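ABC transporter periplasmic-binding protein YtfQ (Mycobacterium smegmatis, PDB 6HB0) probably serves as the sugar-binding component of a mycobacterial ABC transporter for L-arabinofuranose, capturing its ligand outside the cell membrane. Local coordinates at residues A[39-44]-A[269-274]; A[187-192]-A[212-217]; A[193-198]-A[222-227]. All coordinates share one frame; numbering follows the deposited sequence.

Contact 1. Residues A[39-44]-A[269-274]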
ATOM      1  N   GLU A  39       5.539  -6.379  13.669  1.00 32.18           N
ATOM      2  CA  GLU A  39       5.407  -7.842  13.812  1.00 35.40           C
ATOM      3  C   GLU A  39       5.925  -8.615  12.585  1.00 34.02           C
ATOM      4  O   GLU A  39       6.531  -9.671  12.740  1.00 33.87           O
ATOM      5  CB  GLU A  39       3.976  -8.279  14.241  1.00 36.93           C
ATOM      6  CG  GLU A  39       2.802  -8.083  13.245  1.00 38.06           C
ATOM      7  CD  GLU A  39       2.075  -6.708  13.381  1.00 41.95           C
ATOM      8  OE1 GLU A  39       0.912  -6.572  12.900  1.00 36.51           O
ATOM      9  OE2 GLU A  39       2.665  -5.759  13.998  1.00 40.68           O
ATOM     10  N   SER A  40       5.739  -8.070  11.385  1.00 31.85           N
ATOM     11  CA  SER A  40       6.178  -8.732  10.157  1.00 33.08           C
ATOM     12  C   SER A  40       7.679  -8.746  10.014  1.00 32.89           C
ATOM     13  O   SER A  40       8.283  -9.737   9.572  1.00 32.44           O
ATOM     14  CB  SER A  40       5.545  -8.041   8.938  1.00 33.92           C
ATOM     15  OG  SER A  40       4.118  -8.206   8.991  1.00 33.46           O
ATOM     16  N   ILE A  41       8.295  -7.648  10.410  1.00 29.16           N
ATOM     17  CA  ILE A  41       9.718  -7.514  10.320  1.00 30.88           C
ATOM     18  C   ILE A  41      10.368  -8.370  11.422  1.00 31.46           C
ATOM     19  O   ILE A  41      11.317  -9.118  11.164  1.00 29.87           O
ATOM     20  CB  ILE A  41      10.138  -6.041  10.424  1.00 32.23           C
ATOM     21  CG1 ILE A  41       9.672  -5.292   9.180  1.00 35.88           C
ATOM     22  CG2 ILE A  41      11.638  -5.937  10.466  1.00 32.65           C
ATOM     23  CD1 ILE A  41       9.913  -3.802   9.262  1.00 41.14           C
ATOM     24  N   LYS A  42       9.840  -8.283  12.635  1.00 31.63           N
ATOM     25  CA  LYS A  42      10.412  -9.068  13.733  1.00 33.51           C
ATOM     26  C   LYS A  42      10.326 -10.563  13.463  1.00 30.96           C
ATOM     27  O   LYS A  42      11.342 -11.285  13.601  1.00 29.83           O
ATOM     28  CB  LYS A  42       9.729  -8.686  15.035  1.00 36.22           C
ATOM     29  CG  LYS A  42      10.124  -9.473  16.265  1.00 39.68           C
ATOM     30  CD  LYS A  42       9.494  -8.843  17.512  1.00 43.89           C
ATOM     31  CE  LYS A  42       9.588  -9.732  18.757  1.00 49.17           C
ATOM     32  NZ  LYS A  42       9.231 -11.170  18.480  1.00 51.39           N
ATOM     33  N   SER A  43       9.139 -11.023  13.073  1.00 27.91           N
ATOM     34  CA  SER A  43       8.946 -12.464  12.755  1.00 31.08           C
ATOM     35  C   SER A  43       9.791 -12.939  11.548  1.00 30.66           C
ATOM     36  O   SER A  43      10.363 -14.021  11.561  1.00 28.11           O
ATOM     37  CB  SER A  43       7.479 -12.770  12.512  1.00 31.43           C
ATOM     38  OG  SER A  43       7.008 -12.105  11.374  1.00 30.86           O
ATOM     39  N   ALA A  44       9.903 -12.116  10.521  1.00 27.59           N
ATOM     40  CA  ALA A  44      10.683 -12.497   9.340  1.00 28.84           C
ATOM     41  C   ALA A  44      12.159 -12.602   9.687  1.00 29.37           C
ATOM     42  O   ALA A  44      12.848 -13.457   9.137  1.00 26.98           O
ATOM     43  CB  ALA A  44      10.487 -11.499   8.196  1.00 32.26           C
ATOM     44  N   PRO A 269      10.122 -11.120   4.478  1.00 28.96           N
ATOM     45  CA  PRO A 269      11.127 -12.077   4.033  1.00 30.26           C
ATOM     46  C   PRO A 269      11.997 -11.575   2.939  1.00 30.59           C
ATOM     47  O   PRO A 269      13.195 -11.898   2.878  1.00 29.45           O
ATOM     48  CB  PRO A 269      10.286 -13.260   3.547  1.00 30.80           C
ATOM     49  CG  PRO A 269       9.123 -13.190   4.431  1.00 30.81           C
ATOM     50  CD  PRO A 269       8.790 -11.731   4.492  1.00 29.49           C
ATOM     51  N   GLU A 270      11.439 -10.749   2.075  1.00 31.22           N
ATOM     52  CA  GLU A 270      12.254 -10.208   0.984  1.00 32.01           C
ATOM     53  C   GLU A 270      13.313  -9.229   1.545  1.00 29.63           C
ATOM     54  O   GLU A 270      14.443  -9.184   1.053  1.00 29.71           O
ATOM     55  CB  GLU A 270      11.397  -9.636  -0.153  1.00 34.49           C
ATOM     56  CG  GLU A 270      10.815  -8.246   0.030  1.00 35.98           C
ATOM     57  CD  GLU A 270       9.638  -8.196   1.028  1.00 38.84           C
ATOM     58  OE1 GLU A 270       9.958  -8.236   2.254  1.00 40.33           O
ATOM     59  OE2 GLU A 270       8.412  -8.090   0.634  1.00 39.93           O
ATOM     60  N   LEU A 271      12.973  -8.464   2.570  1.00 29.28           N
ATOM     61  CA  LEU A 271      13.964  -7.613   3.253  1.00 28.36           C
ATOM     62  C   LEU A 271      15.097  -8.456   3.825  1.00 29.07           C
ATOM     63  O   LEU A 271      16.274  -8.138   3.654  1.00 30.77           O
ATOM     64  CB  LEU A 271      13.276  -6.819   4.371  1.00 31.12           C
ATOM     65  CG  LEU A 271      14.162  -6.030   5.302  1.00 30.83           C
ATOM     66  CD1 LEU A 271      15.016  -5.070   4.490  1.00 33.62           C
ATOM     67  CD2 LEU A 271      13.320  -5.304   6.344  1.00 33.44           C
ATOM     68  N   MET A 272      14.754  -9.554   4.494  1.00 28.31           N
ATOM     69  CA  MET A 272      15.793 -10.410   5.110  1.00 28.57           C
ATOM     70  C   MET A 272      16.669 -11.023   4.015  1.00 29.33           C
ATOM     71  O   MET A 272      17.869 -11.081   4.136  1.00 28.96           O
ATOM     72  CB  MET A 272      15.192 -11.495   5.984  1.00 30.73           C
ATOM     73  CG  MET A 272      14.334 -10.939   7.095  1.00 31.40           C
ATOM     74  SD  MET A 272      15.182  -9.708   8.122  1.00 31.47           S
ATOM     75  CE  MET A 272      13.792  -8.654   8.531  1.00 32.84           C
ATOM     76  N   ASP A 273      16.050 -11.481   2.947  1.00 29.57           N
ATOM     77  CA  ASP A 273      16.790 -12.022   1.820  1.00 32.55           C
ATOM     78  C   ASP A 273      17.711 -10.990   1.152  1.00 31.54           C
ATOM     79  O   ASP A 273      18.878 -11.266   0.858  1.00 31.27           O
ATOM     80  CB  ASP A 273      15.820 -12.600   0.806  1.00 38.60           C
ATOM     81  CG  ASP A 273      16.541 -13.134  -0.391  1.00 46.51           C
ATOM     82  OD1 ASP A 273      17.363 -14.074  -0.215  1.00 59.05           O
ATOM     83  OD2 ASP A 273      16.341 -12.588  -1.497  1.00 47.27           O
ATOM     84  N   LEU A 274      17.206  -9.785   0.920  1.00 27.88           N
ATOM     85  CA  LEU A 274      18.025  -8.704   0.432  1.00 26.58           C
ATOM     86  C   LEU A 274      19.138  -8.308   1.387  1.00 28.52           C
ATOM     87  O   LEU A 274      20.234  -7.986   0.953  1.00 27.29           O
ATOM     88  CB  LEU A 274      17.182  -7.454   0.128  1.00 30.50           C
ATOM     89  CG  LEU A 274      16.289  -7.688  -1.058  1.00 34.48           C
ATOM     90  CD1 LEU A 274      15.085  -6.749  -1.011  1.00 40.28           C
ATOM     91  CD2 LEU A 274      17.053  -7.566  -2.360  1.00 34.93           C
TER
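Ala44 and Pro269 mark the nearest approach of the two backbones, their CA atoms 5.3 Å apart, where residues 39-44 of helix 38-48 run beside the first turns of helix 269-279. The segment axes come within 9.3 Å and run in the same general direction, crossing at -48°. No hydrogen bond links them. Met272 and Ala44 carry most of the contact. Met272 CG stands anti to the carbonyl carbon (chi1 -58°), and further bends along the chain lay it across the side chain of Ile41 at about a right angle. Midway along, Met272 CG lies 3.6 Å from Ala44 O and 4.0 Å from Ala44 CB. At the tip, Met272 CE sits 3.6 Å from Ile41 O and 4.0 Å from Ile41 CG2, the branch anti to the backbone N. Ala44 CB points at the other helix and meets Pro269 CD at 4.1 Å, while Leu271 CD2 reaches Ile41 CG2 more loosely. The parallel sheet of this lobe backs the pair: Ile41 rests on Phe24, Leu52 and Phe54, and Met272 on Leu22. The contact therefore joins an early helix of the first lobe to one supplied by a much later part of the chain, as expected where the chain crosses back between lobes. Its chemistry is mostly buried van der Waals contact, in which the thioether chain also lies against two helix carbonyl oxygens.

Contact 2. Residues A[187-192]-A[212-217]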
ATOM      1  N   GLY A 187     -12.889  12.453  -0.195  1.00 27.24           N
ATOM      2  CA  GLY A 187     -13.591  11.970   1.010  1.00 28.22           C
ATOM      3  C   GLY A 187     -12.619  11.723   2.188  1.00 27.50           C
ATOM      4  O   GLY A 187     -12.989  11.072   3.187  1.00 29.62           O
ATOM      5  N   ASP A 188     -11.380  12.195   2.059  1.00 25.52           N
ATOM      6  CA  ASP A 188     -10.378  12.183   3.133  1.00 28.02           C
ATOM      7  C   ASP A 188     -10.092  10.807   3.722  1.00 27.68           C
ATOM      8  O   ASP A 188      -9.747  10.684   4.873  1.00 24.76           O
ATOM      9  CB  ASP A 188     -10.858  13.133   4.251  1.00 30.26           C
ATOM     10  CG  ASP A 188     -10.414  14.580   3.996  1.00 35.59           C
ATOM     11  OD1 ASP A 188      -9.217  14.768   3.664  1.00 36.42           O
ATOM     12  OD2 ASP A 188     -11.244  15.524   4.158  1.00 32.26           O
ATOM     13  N   PHE A 189     -10.275   9.757   2.916  1.00 27.79           N
ATOM     14  CA  PHE A 189     -10.021   8.401   3.344  1.00 25.81           C
ATOM     15  C   PHE A 189     -10.880   7.907   4.501  1.00 27.36           C
ATOM     16  O   PHE A 189     -10.545   6.890   5.105  1.00 25.41           O
ATOM     17  CB  PHE A 189      -8.522   8.216   3.699  1.00 28.77           C
ATOM     18  CG  PHE A 189      -7.588   8.186   2.510  1.00 27.43           C
ATOM     19  CD1 PHE A 189      -7.875   7.407   1.394  1.00 26.45           C
ATOM     20  CD2 PHE A 189      -6.397   8.927   2.522  1.00 29.31           C
ATOM     21  CE1 PHE A 189      -6.999   7.356   0.330  1.00 25.64           C
ATOM     22  CE2 PHE A 189      -5.527   8.885   1.443  1.00 30.07           C
ATOM     23  CZ  PHE A 189      -5.812   8.060   0.362  1.00 29.14           C
ATOM     24  N   THR A 190     -12.012   8.544   4.792  1.00 25.76           N
ATOM     25  CA  THR A 190     -12.843   8.111   5.912  1.00 26.99           C
ATOM     26  C   THR A 190     -14.217   7.675   5.451  1.00 27.67           C
ATOM     27  O   THR A 190     -14.679   8.061   4.366  1.00 26.83           O
ATOM     28  CB  THR A 190     -13.062   9.214   6.966  1.00 28.11           C
ATOM     29  OG1 THR A 190     -13.935  10.201   6.445  1.00 26.50           O
ATOM     30  CG2 THR A 190     -11.744   9.839   7.385  1.00 31.32           C
ATOM     31  N   ARG A 191     -14.844   6.847   6.277  1.00 26.78           N
ATOM     32  CA  ARG A 191     -16.153   6.329   5.989  1.00 28.60           C
ATOM     33  C   ARG A 191     -17.181   7.444   5.902  1.00 27.08           C
ATOM     34  O   ARG A 191     -17.984   7.502   4.940  1.00 27.15           O
ATOM     35  CB  ARG A 191     -16.543   5.321   7.069  1.00 31.89           C
ATOM     36  CG  ARG A 191     -17.836   4.592   6.747  1.00 34.35           C
ATOM     37  CD  ARG A 191     -18.168   3.605   7.836  1.00 40.57           C
ATOM     38  NE  ARG A 191     -19.132   2.607   7.370  1.00 42.63           N
ATOM     39  CZ  ARG A 191     -18.892   1.298   7.251  1.00 42.93           C
ATOM     40  NH1 ARG A 191     -17.703   0.766   7.538  1.00 41.40           N
ATOM     41  NH2 ARG A 191     -19.867   0.506   6.833  1.00 44.31           N
ATOM     42  N   SER A 192     -17.147   8.371   6.851  1.00 26.63           N
ATOM     43  CA  SER A 192     -18.157   9.420   6.850  1.00 26.52           C
ATOM     44  C   SER A 192     -17.879  10.384   5.683  1.00 26.63           C
ATOM     45  O   SER A 192     -18.816  10.904   5.101  1.00 26.13           O
ATOM     46  CB  SER A 192     -18.236  10.142   8.196  1.00 28.08           C
ATOM     47  OG  SER A 192     -17.122  10.981   8.384  1.00 38.23           O
ATOM     48  N   PHE A 212     -15.214   4.654  -8.036  1.00 24.93           N
ATOM     49  CA  PHE A 212     -13.882   4.274  -7.695  1.00 23.98           C
ATOM     50  C   PHE A 212     -13.550   4.952  -6.364  1.00 25.25           C
ATOM     51  O   PHE A 212     -13.516   6.172  -6.254  1.00 24.41           O
ATOM     52  CB  PHE A 212     -12.896   4.690  -8.755  1.00 24.13           C
ATOM     53  CG  PHE A 212     -11.463   4.551  -8.324  1.00 25.82           C
ATOM     54  CD1 PHE A 212     -11.023   3.382  -7.736  1.00 24.57           C
ATOM     55  CD2 PHE A 212     -10.563   5.583  -8.481  1.00 25.71           C
ATOM     56  CE1 PHE A 212      -9.699   3.230  -7.335  1.00 24.85           C
ATOM     57  CE2 PHE A 212      -9.254   5.434  -8.088  1.00 25.14           C
ATOM     58  CZ  PHE A 212      -8.822   4.255  -7.505  1.00 24.54           C
ATOM     59  N   ALA A 213     -13.376   4.132  -5.352  1.00 23.07           N
ATOM     60  CA  ALA A 213     -13.063   4.589  -3.987  1.00 25.54           C
ATOM     61  C   ALA A 213     -11.591   4.321  -3.739  1.00 27.09           C
ATOM     62  O   ALA A 213     -11.144   3.181  -3.807  1.00 24.69           O
ATOM     63  CB  ALA A 213     -13.884   3.824  -3.003  1.00 24.14           C
ATOM     64  N   GLN A 214     -10.835   5.366  -3.475  1.00 26.20           N
ATOM     65  CA  GLN A 214      -9.406   5.224  -3.301  1.00 26.19           C
ATOM     66  C   GLN A 214      -9.012   4.551  -1.983  1.00 25.38           C
ATOM     67  O   GLN A 214      -7.834   4.317  -1.794  1.00 27.59           O
ATOM     68  CB  GLN A 214      -8.708   6.579  -3.382  1.00 26.93           C
ATOM     69  CG  GLN A 214      -8.673   7.142  -4.744  1.00 26.32           C
ATOM     70  CD  GLN A 214      -7.913   8.439  -4.785  1.00 27.72           C
ATOM     71  OE1 GLN A 214      -7.367   8.877  -3.768  1.00 27.73           O
ATOM     72  NE2 GLN A 214      -7.887   9.084  -5.966  1.00 25.26           N
ATOM     73  N   ASN A 215      -9.954   4.257  -1.094  1.00 25.65           N
ATOM     74  CA  ASN A 215      -9.721   3.296  -0.018  1.00 25.63           C
ATOM     75  C   ASN A 215     -11.013   2.603   0.380  1.00 28.30           C
ATOM     76  O   ASN A 215     -12.103   2.975  -0.076  1.00 25.89           O
ATOM     77  CB  ASN A 215      -8.963   3.894   1.203  1.00 26.30           C
ATOM     78  CG  ASN A 215      -9.854   4.631   2.163  1.00 29.52           C
ATOM     79  OD1 ASN A 215     -10.942   5.107   1.796  1.00 25.14           O
ATOM     80  ND2 ASN A 215      -9.389   4.753   3.414  1.00 27.51           N
ATOM     81  N   ASP A 216     -10.891   1.588   1.244  1.00 31.30           N
ATOM     82  CA  ASP A 216     -12.022   0.782   1.651  1.00 31.30           C
ATOM     83  C   ASP A 216     -13.040   1.607   2.429  1.00 28.97           C
ATOM     84  O   ASP A 216     -14.218   1.477   2.193  1.00 28.68           O
ATOM     85  CB  ASP A 216     -11.601  -0.477   2.464  1.00 32.03           C
ATOM     86  CG  ASP A 216     -10.981  -0.153   3.848  1.00 34.27           C
ATOM     87  OD1 ASP A 216     -10.310   0.904   3.987  1.00 34.43           O
ATOM     88  OD2 ASP A 216     -11.132  -0.976   4.787  1.00 42.12           O
ATOM     89  N   ASP A 217     -12.594   2.452   3.344  1.00 29.65           N
ATOM     90  CA  ASP A 217     -13.545   3.209   4.175  1.00 29.00           C
ATOM     91  C   ASP A 217     -14.480   4.106   3.369  1.00 26.34           C
ATOM     92  O   ASP A 217     -15.662   4.114   3.600  1.00 25.30           O
ATOM     93  CB  ASP A 217     -12.828   4.015   5.238  1.00 34.54           C
ATOM     94  CG  ASP A 217     -12.087   3.129   6.243  1.00 38.51           C
ATOM     95  OD1 ASP A 217     -12.639   2.070   6.670  1.00 45.99           O
ATOM     96  OD2 ASP A 217     -10.967   3.516   6.574  1.00 44.06           O
TER
HETATM   97  O   HOH W   1     -14.833   2.045   7.755  1.00 40.97           O
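Phe189 meets Asn215 with ring and amide planes 56° apart, a slanted approach in which Phe189 CD1 comes 3.5 Å from Asn215 CG. The type I' turn from Gly187 to Thr190 carries Phe189 in a left-handed backbone conformation. Its CG lies anti to the carbonyl carbon (chi1 -73°), which brings the ring alongside Gln214 and Asn215 and puts CE1 3.8 Å from Gln214 O, an oxygen near the ring plane at its edge. In Asn215, CG sits between its own N and carbonyl carbon (chi1 83°), and this turns the amide to serve two ends at once. ND2 donates to Phe189 O at 3.0 Å, tilted out of that carbonyl's plane, while OD1 caps helix 216-228 by accepting from Met218 N. Thr190 is likewise an N-cap, its OG1 accepting from Gly193 N. Past it the backbones close in, and Arg191 CA makes a CA-H...O contact of 3.3 Å with Asp217 O. From there the Arg191 chain runs out extended along the Asp217 side of the contact; NH1 stays 5.3 Å from Asp217 OD1, and NH2 forms a salt bridge with Glu224. The Gln214 amide bonds outside the contact, to Gly155 and Gln152. Asp217, with CB packed 3.7 Å from Phe189 O, holds a zinc ion together with Asp216. Phe189 also meets the ring of Trp33, from the first lobe, consistent with the turn bordering the cleft between lobes, where sugars bind in relatives. One amide thus ties the turn to a helix start, while the zinc probably offsets the charge of the paired aspartates, with Arg191 adding at most a weaker, longer-range share toward Asp217.

Contact 3. Residues A[193-198]-A[222-227]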
ATOM      1  N   GLY A 193     -16.599  10.579   5.338  1.00 24.37           N
ATOM      2  CA  GLY A 193     -16.208  11.424   4.193  1.00 25.48           C
ATOM      3  C   GLY A 193     -16.712  10.812   2.901  1.00 27.69           C
ATOM      4  O   GLY A 193     -17.303  11.499   2.063  1.00 26.89           O
ATOM      5  N   GLY A 194     -16.500   9.499   2.744  1.00 28.22           N
ATOM      6  CA  GLY A 194     -16.990   8.798   1.548  1.00 26.35           C
ATOM      7  C   GLY A 194     -18.498   8.809   1.433  1.00 26.10           C
ATOM      8  O   GLY A 194     -19.041   8.967   0.356  1.00 31.25           O
ATOM      9  N   LYS A 195     -19.191   8.634   2.525  1.00 27.38           N
ATOM     10  CA  LYS A 195     -20.661   8.653   2.523  1.00 30.46           C
ATOM     11  C   LYS A 195     -21.217  10.033   2.128  1.00 30.52           C
ATOM     12  O   LYS A 195     -22.111  10.125   1.296  1.00 28.44           O
ATOM     13  CB  LYS A 195     -21.207   8.262   3.893  1.00 33.64           C
ATOM     14  CG  LYS A 195     -22.705   8.207   3.973  1.00 34.78           C
ATOM     15  CD  LYS A 195     -23.195   7.832   5.345  1.00 39.81           C
ATOM     16  CE  LYS A 195     -24.679   7.549   5.295  1.00 39.21           C
ATOM     17  NZ  LYS A 195     -24.984   6.851   6.552  1.00 43.73           N
ATOM     18  N   GLN A 196     -20.640  11.071   2.712  1.00 28.46           N
ATOM     19  CA  GLN A 196     -21.061  12.468   2.459  1.00 30.49           C
ATOM     20  C   GLN A 196     -20.848  12.872   0.996  1.00 30.96           C
ATOM     21  O   GLN A 196     -21.709  13.494   0.388  1.00 28.62           O
ATOM     22  CB  GLN A 196     -20.300  13.381   3.384  1.00 30.66           C
ATOM     23  CG  GLN A 196     -20.389  14.872   3.083  1.00 31.91           C
ATOM     24  CD  GLN A 196     -19.820  15.699   4.217  1.00 30.51           C
ATOM     25  OE1 GLN A 196     -20.001  15.354   5.384  1.00 31.48           O
ATOM     26  NE2 GLN A 196     -19.153  16.794   3.886  1.00 29.22           N
ATOM     27  N   VAL A 197     -19.700  12.493   0.430  1.00 28.71           N
ATOM     28  CA  VAL A 197     -19.394  12.842  -0.932  1.00 31.11           C
ATOM     29  C   VAL A 197     -20.248  12.037  -1.897  1.00 31.44           C
ATOM     30  O   VAL A 197     -20.694  12.565  -2.895  1.00 28.15           O
ATOM     31  CB  VAL A 197     -17.909  12.629  -1.239  1.00 31.23           C
ATOM     32  CG1 VAL A 197     -17.656  12.788  -2.726  1.00 33.38           C
ATOM     33  CG2 VAL A 197     -17.097  13.637  -0.411  1.00 35.30           C
ATOM     34  N   MET A 198     -20.454  10.752  -1.610  1.00 27.87           N
ATOM     35  CA  MET A 198     -21.330   9.971  -2.450  1.00 30.35           C
ATOM     36  C   MET A 198     -22.764  10.541  -2.448  1.00 30.76           C
ATOM     37  O   MET A 198     -23.454  10.497  -3.482  1.00 29.47           O
ATOM     38  CB  MET A 198     -21.360   8.511  -1.984  1.00 25.71           C
ATOM     39  CG  MET A 198     -22.036   7.587  -2.975  1.00 30.59           C
ATOM     40  SD  MET A 198     -21.119   7.395  -4.474  1.00 32.29           S
ATOM     41  CE  MET A 198     -22.391   6.873  -5.619  1.00 36.54           C
ATOM     42  N   ALA A 222     -19.755   5.070   0.828  1.00 28.36           N
ATOM     43  CA  ALA A 222     -20.459   5.221  -0.445  1.00 31.83           C
ATOM     44  C   ALA A 222     -21.548   4.194  -0.591  1.00 30.34           C
ATOM     45  O   ALA A 222     -22.633   4.514  -0.981  1.00 29.57           O
ATOM     46  CB  ALA A 222     -19.478   5.114  -1.604  1.00 31.39           C
ATOM     47  N   MET A 223     -21.228   2.960  -0.253  1.00 29.79           N
ATOM     48  CA  MET A 223     -22.169   1.857  -0.239  1.00 32.45           C
ATOM     49  C   MET A 223     -23.394   2.192   0.635  1.00 32.51           C
ATOM     50  O   MET A 223     -24.529   1.970   0.239  1.00 32.66           O
ATOM     51  CB  MET A 223     -21.402   0.630   0.288  1.00 32.38           C
ATOM     52  CG  MET A 223     -22.149  -0.640   0.528  1.00 42.57           C
ATOM     53  SD  MET A 223     -21.107  -1.813   1.458  1.00 41.48           S
ATOM     54  CE  MET A 223     -21.629  -1.466   3.140  1.00 45.55           C
ATOM     55  N   GLU A 224     -23.183   2.770   1.809  1.00 32.02           N
ATOM     56  CA  GLU A 224     -24.307   3.192   2.651  1.00 32.75           C
ATOM     57  C   GLU A 224     -25.102   4.315   2.055  1.00 34.73           C
ATOM     58  O   GLU A 224     -26.307   4.353   2.236  1.00 35.97           O
ATOM     59  CB  GLU A 224     -23.818   3.627   4.014  1.00 36.53           C
ATOM     60  CG  GLU A 224     -23.308   2.503   4.877  1.00 39.69           C
ATOM     61  CD  GLU A 224     -22.778   2.992   6.232  1.00 52.13           C
ATOM     62  OE1 GLU A 224     -23.086   4.145   6.642  1.00 56.65           O
ATOM     63  OE2 GLU A 224     -22.045   2.208   6.882  1.00 52.45           O
ATOM     64  N   ALA A 225     -24.449   5.250   1.353  1.00 31.58           N
ATOM     65  CA  ALA A 225     -25.177   6.350   0.716  1.00 32.01           C
ATOM     66  C   ALA A 225     -26.032   5.819  -0.418  1.00 32.00           C
ATOM     67  O   ALA A 225     -27.160   6.275  -0.630  1.00 29.85           O
ATOM     68  CB  ALA A 225     -24.232   7.417   0.197  1.00 28.64           C
ATOM     69  N   ILE A 226     -25.482   4.862  -1.139  1.00 31.13           N
ATOM     70  CA  ILE A 226     -26.174   4.259  -2.255  1.00 31.73           C
ATOM     71  C   ILE A 226     -27.405   3.532  -1.754  1.00 35.96           C
ATOM     72  O   ILE A 226     -28.487   3.674  -2.341  1.00 39.62           O
ATOM     73  CB  ILE A 226     -25.232   3.309  -3.052  1.00 29.74           C
ATOM     74  CG1 ILE A 226     -24.178   4.141  -3.739  1.00 30.25           C
ATOM     75  CG2 ILE A 226     -25.989   2.584  -4.173  1.00 31.20           C
ATOM     76  CD1 ILE A 226     -23.006   3.374  -4.257  1.00 33.07           C
ATOM     77  N   GLU A 227     -27.258   2.774  -0.673  1.00 37.03           N
ATOM     78  CA  GLU A 227     -28.371   2.112  -0.035  1.00 38.50           C
ATOM     79  C   GLU A 227     -29.423   3.118   0.465  1.00 44.12           C
ATOM     80  O   GLU A 227     -30.613   2.925   0.255  1.00 45.09           O
ATOM     81  CB  GLU A 227     -27.888   1.205   1.108  1.00 43.04           C
ATOM     82  CG  GLU A 227     -27.289  -0.094   0.600  1.00 48.63           C
ATOM     83  CD  GLU A 227     -26.581  -0.979   1.644  1.00 48.38           C
ATOM     84  OE1 GLU A 227     -26.051  -0.512   2.675  1.00 51.72           O
ATOM     85  OE2 GLU A 227     -26.494  -2.180   1.372  1.00 50.94           O
TER
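Met198 and Ile226 cross obliquely beside Ala222 and Ala225, and on another side of the interface Lys195 and Glu224 meet at about a right angle. Met198 CG is anti to its backbone N (chi1 -169°), and a bend at chi2 (68°) folds the thioether along the neighbouring helix. CG thereby lies 3.8 Å from Ala222 CB, and the terminal CE touches Ile226 CG1, also at 3.8 Å. Ala225 CB points toward the other helix, 3.8 Å from Met198 CB and 3.6 Å from Lys195 O. With glycine at 194 and alanines at 222 and 225, little side-chain bulk separates the backbones: the segment axes approach to 7.6 Å, crossing at -40°, and the CA atoms of Lys195 and Ala222 are 4.5 Å apart. Lys195 is fully extended, its CG passing Ala225 CB before NZ reaches Glu224 OE1 at 3.3 Å, a weak bond within a salt bridge. The other oxygen, Glu224 OE2, pairs with Arg191. These helices follow strands 179-186 and 210-213, which flank strand 148-154, and Val197 and Ala222 both rest on Leu153 of that strand. The buried side is thus held by small residues and the Met198 thioether, whereas the carboxylate of Glu224, shared by two cations, probably remains ionised and adds a charged link, weak on the Lys195 side.

In the fold
Contacts 2 and 3 both pair helix 191-204 with helix 216-228: contact 2 joins their starts and contact 3 joins them further along. Their centres lie about 9 Å apart, and the salt bridge from Arg191 NH2 to Glu224 OE2, 2.8 Å long, links them. Contact 1 belongs to the other lobe, its centre about 30 Å from that of contact 2 and 38 Å from that of contact 3, on the opposite side of the chain's centre. The zinc of Asp216 and Asp217 falls within contact 2; contact 3 is further off, about 12 Å from Gly194 to the nearest bound zinc. In contact 1 a zinc ion also lies about 9 Å from the Ala44 side chain.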